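Local coordinates for protein tumor necrosis factor ligand superfamily member 13 (Mus musculus, PDB 1U5X) that acts as a trimeric cytokine of the tumor necrosis factor family, binding the receptors TACI and BCMA and taking part in regulating tumor cell growth, at residues 5-11 with 134-140. Numbering follows the deposited sequence.
Sequences HSVLHLV and FLGFVKL
Leu8 and Phe137 pair through both backbone groups, Leu8 N to Phe137 O at 3.0 Å and Phe137 N to Leu8 O at 2.9 Å, and Leu10 with Leu135 repeats the pattern. Lys139 N reaches Ser6 O at 2.9 Å, extending an antiparallel match with the strand axes almost exactly antiparallel. Val7–Val138 and His9–Gly136 are the non-hydrogen-bonded pairs between. His5 adds a weak, bent side-chain bond, ND1 to Lys139 O at 2.7 Å with 128° at the hydrogen.

Apolar contacts line the face carrying Leu8, Leu10, Leu135 and Phe137. Leu10 and Leu135 run side by side, Leu10 CD1 lying 3.8 Å from Leu135 CD2, and the same CD1 meets the edge of the Phe137 ring at CE1.

On the other face, Gly136 has no side chain beside His9. With CG anti to the backbone N (chi1 -174°), the His9 ring extends to Phe134, CE1 lying 3.7 Å from Phe134 CD1 with the planes inclined at 35°. His9 ND1 is hydrogen-bonded to Tyr56 OH.

This is the pairing of the N- and C-terminal strands in the TNF jelly roll. Val45 packs against Leu10, Leu135 and Phe137, while Phe107 and Val106 of a second subunit meet the His9 side at the trimer interface; strands 24-34 and 51-61 flank the pair.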
loop_
_atom_site.group_PDB
_atom_site.type_symbol
_atom_site.label_atom_id
_atom_site.label_comp_id
_atom_site.label_asym_id
_atom_site.label_seq_id
_atom_site.Cartn_x
_atom_site.Cartn_y
_atom_site.Cartn_z
ATOM N N HIS A 5 16.188 -4.399 10.457
ATOM C CA HIS A 5 14.908 -5.044 10.713
ATOM C C HIS A 5 14.840 -6.482 10.184
ATOM O O HIS A 5 15.395 -6.783 9.144
ATOM C CB HIS A 5 13.774 -4.257 10.035
ATOM C CG HIS A 5 13.555 -2.896 10.608
ATOM N ND1 HIS A 5 12.307 -2.444 10.979
ATOM C CD2 HIS A 5 14.416 -1.886 10.874
ATOM C CE1 HIS A 5 12.407 -1.215 11.446
ATOM N NE2 HIS A 5 13.678 -0.855 11.404
ATOM N N SER A 6 14.106 -7.345 10.878
ATOM C CA SER A 6 13.768 -8.665 10.351
ATOM C C SER A 6 12.659 -8.554 9.301
ATOM O O SER A 6 11.702 -7.798 9.470
ATOM C CB SER A 6 13.293 -9.559 11.480
ATOM O OG SER A 6 14.307 -9.657 12.447
ATOM N N VAL A 7 12.787 -9.314 8.220
ATOM C CA VAL A 7 11.848 -9.221 7.113
ATOM C C VAL A 7 11.592 -10.567 6.454
ATOM O O VAL A 7 12.408 -11.503 6.567
ATOM C CB VAL A 7 12.283 -8.180 6.022
ATOM C CG1 VAL A 7 12.743 -6.832 6.662
ATOM C CG2 VAL A 7 13.339 -8.712 5.150
ATOM N N LEU A 8 10.449 -10.661 5.779
ATOM C CA LEU A 8 10.079 -11.870 5.000
ATOM C C LEU A 8 9.217 -11.457 3.838
ATOM O O LEU A 8 8.214 -10.842 4.037
ATOM C CB LEU A 8 9.334 -12.893 5.889
ATOM C CG LEU A 8 8.950 -14.240 5.278
ATOM C CD1 LEU A 8 10.154 -15.044 4.906
ATOM C CD2 LEU A 8 8.041 -15.012 6.264
ATOM N N HIS A 9 9.628 -11.785 2.610
ATOM C CA HIS A 9 8.842 -11.512 1.422
ATOM C C HIS A 9 8.618 -12.864 0.749
ATOM O O HIS A 9 9.562 -13.591 0.462
ATOM C CB HIS A 9 9.541 -10.535 0.478
ATOM C CG HIS A 9 8.709 -10.113 -0.689
ATOM N ND1 HIS A 9 7.778 -9.087 -0.616
ATOM C CD2 HIS A 9 8.674 -10.567 -1.967
ATOM C CE1 HIS A 9 7.243 -8.912 -1.817
ATOM N NE2 HIS A 9 7.763 -9.800 -2.650
ATOM N N LEU A 10 7.348 -13.163 0.518
ATOM C CA LEU A 10 6.863 -14.442 0.034
ATOM C C LEU A 10 6.087 -14.278 -1.263
ATOM O O LEU A 10 5.387 -13.254 -1.466
ATOM C CB LEU A 10 5.893 -15.013 1.059
ATOM C CG LEU A 10 6.382 -15.166 2.488
ATOM C CD1 LEU A 10 5.187 -15.225 3.433
ATOM C CD2 LEU A 10 7.216 -16.410 2.615
ATOM N N VAL A 11 6.218 -15.275 -2.126
ATOM C CA VAL A 11 5.511 -15.302 -3.399
ATOM C C VAL A 11 4.859 -16.666 -3.599
ATOM O O VAL A 11 5.148 -17.611 -2.858
ATOM C CB VAL A 11 6.469 -14.971 -4.562
ATOM C CG1 VAL A 11 7.072 -13.578 -4.354
ATOM C CG2 VAL A 11 7.536 -16.018 -4.708
ATOM N N PHE A 134 1.789 -11.396 -3.718
ATOM C CA PHE A 134 2.849 -11.516 -2.748
ATOM C C PHE A 134 2.375 -11.164 -1.351
ATOM O O PHE A 134 1.282 -10.630 -1.157
ATOM C CB PHE A 134 4.078 -10.703 -3.202
ATOM C CG PHE A 134 3.799 -9.261 -3.503
ATOM C CD1 PHE A 134 3.696 -8.335 -2.485
ATOM C CD2 PHE A 134 3.709 -8.821 -4.820
ATOM C CE1 PHE A 134 3.457 -6.993 -2.765
ATOM C CE2 PHE A 134 3.473 -7.487 -5.081
ATOM C CZ PHE A 134 3.380 -6.592 -4.084
ATOM N N LEU A 135 3.202 -11.517 -0.382
ATOM C CA LEU A 135 2.879 -11.368 1.023
ATOM C C LEU A 135 4.163 -11.065 1.760
ATOM O O LEU A 135 5.177 -11.741 1.570
ATOM C CB LEU A 135 2.288 -12.672 1.575
ATOM C CG LEU A 135 1.966 -12.670 3.093
ATOM C CD1 LEU A 135 0.864 -11.689 3.431
ATOM C CD2 LEU A 135 1.574 -14.103 3.527
ATOM N N GLY A 136 4.150 -10.044 2.602
ATOM C CA GLY A 136 5.353 -9.773 3.352
ATOM C C GLY A 136 5.199 -9.136 4.711
ATOM O O GLY A 136 4.137 -8.664 5.092
ATOM N N PHE A 137 6.314 -9.160 5.445
ATOM C CA PHE A 137 6.409 -8.776 6.853
ATOM C C PHE A 137 7.664 -7.965 7.127
ATOM O O PHE A 137 8.742 -8.328 6.658
ATOM C CB PHE A 137 6.525 -10.028 7.768
ATOM C CG PHE A 137 5.360 -11.005 7.676
ATOM C CD1 PHE A 137 5.208 -11.823 6.575
ATOM C CD2 PHE A 137 4.440 -11.115 8.705
ATOM C CE1 PHE A 137 4.161 -12.692 6.498
ATOM C CE2 PHE A 137 3.401 -12.007 8.628
ATOM C CZ PHE A 137 3.248 -12.778 7.516
ATOM N N VAL A 138 7.570 -6.933 7.970
ATOM C CA VAL A 138 8.728 -6.247 8.498
ATOM C C VAL A 138 8.514 -6.016 9.991
ATOM O O VAL A 138 7.571 -5.313 10.399
ATOM C CB VAL A 138 8.910 -4.846 7.880
ATOM C CG1 VAL A 138 10.158 -4.142 8.477
ATOM C CG2 VAL A 138 8.981 -4.943 6.348
ATOM N N LYS A 139 9.391 -6.584 10.798
ATOM C CA LYS A 139 9.352 -6.326 12.214
ATOM C C LYS A 139 9.805 -4.909 12.490
ATOM O O LYS A 139 10.867 -4.454 11.997
ATOM C CB LYS A 139 10.195 -7.335 12.981
ATOM C CG LYS A 139 9.958 -7.279 14.481
ATOM C CD LYS A 139 10.703 -8.403 15.165
ATOM C CE LYS A 139 11.136 -8.037 16.579
ATOM N NZ LYS A 139 10.125 -8.364 17.584
ATOM N N LEU A 140 8.973 -4.197 13.262
ATOM C CA LEU A 140 9.174 -2.783 13.561
ATOM C C LEU A 140 9.688 -2.545 14.971
ATOM O O LEU A 140 9.688 -3.452 15.809
ATOM C CB LEU A 140 7.859 -2.020 13.330
ATOM C CG LEU A 140 7.327 -2.048 11.905
ATOM C CD1 LEU A 140 5.992 -1.277 11.783
ATOM C CD2 LEU A 140 8.336 -1.544 10.880
ATOM O OXT LEU A 140 10.126 -1.430 15.292
#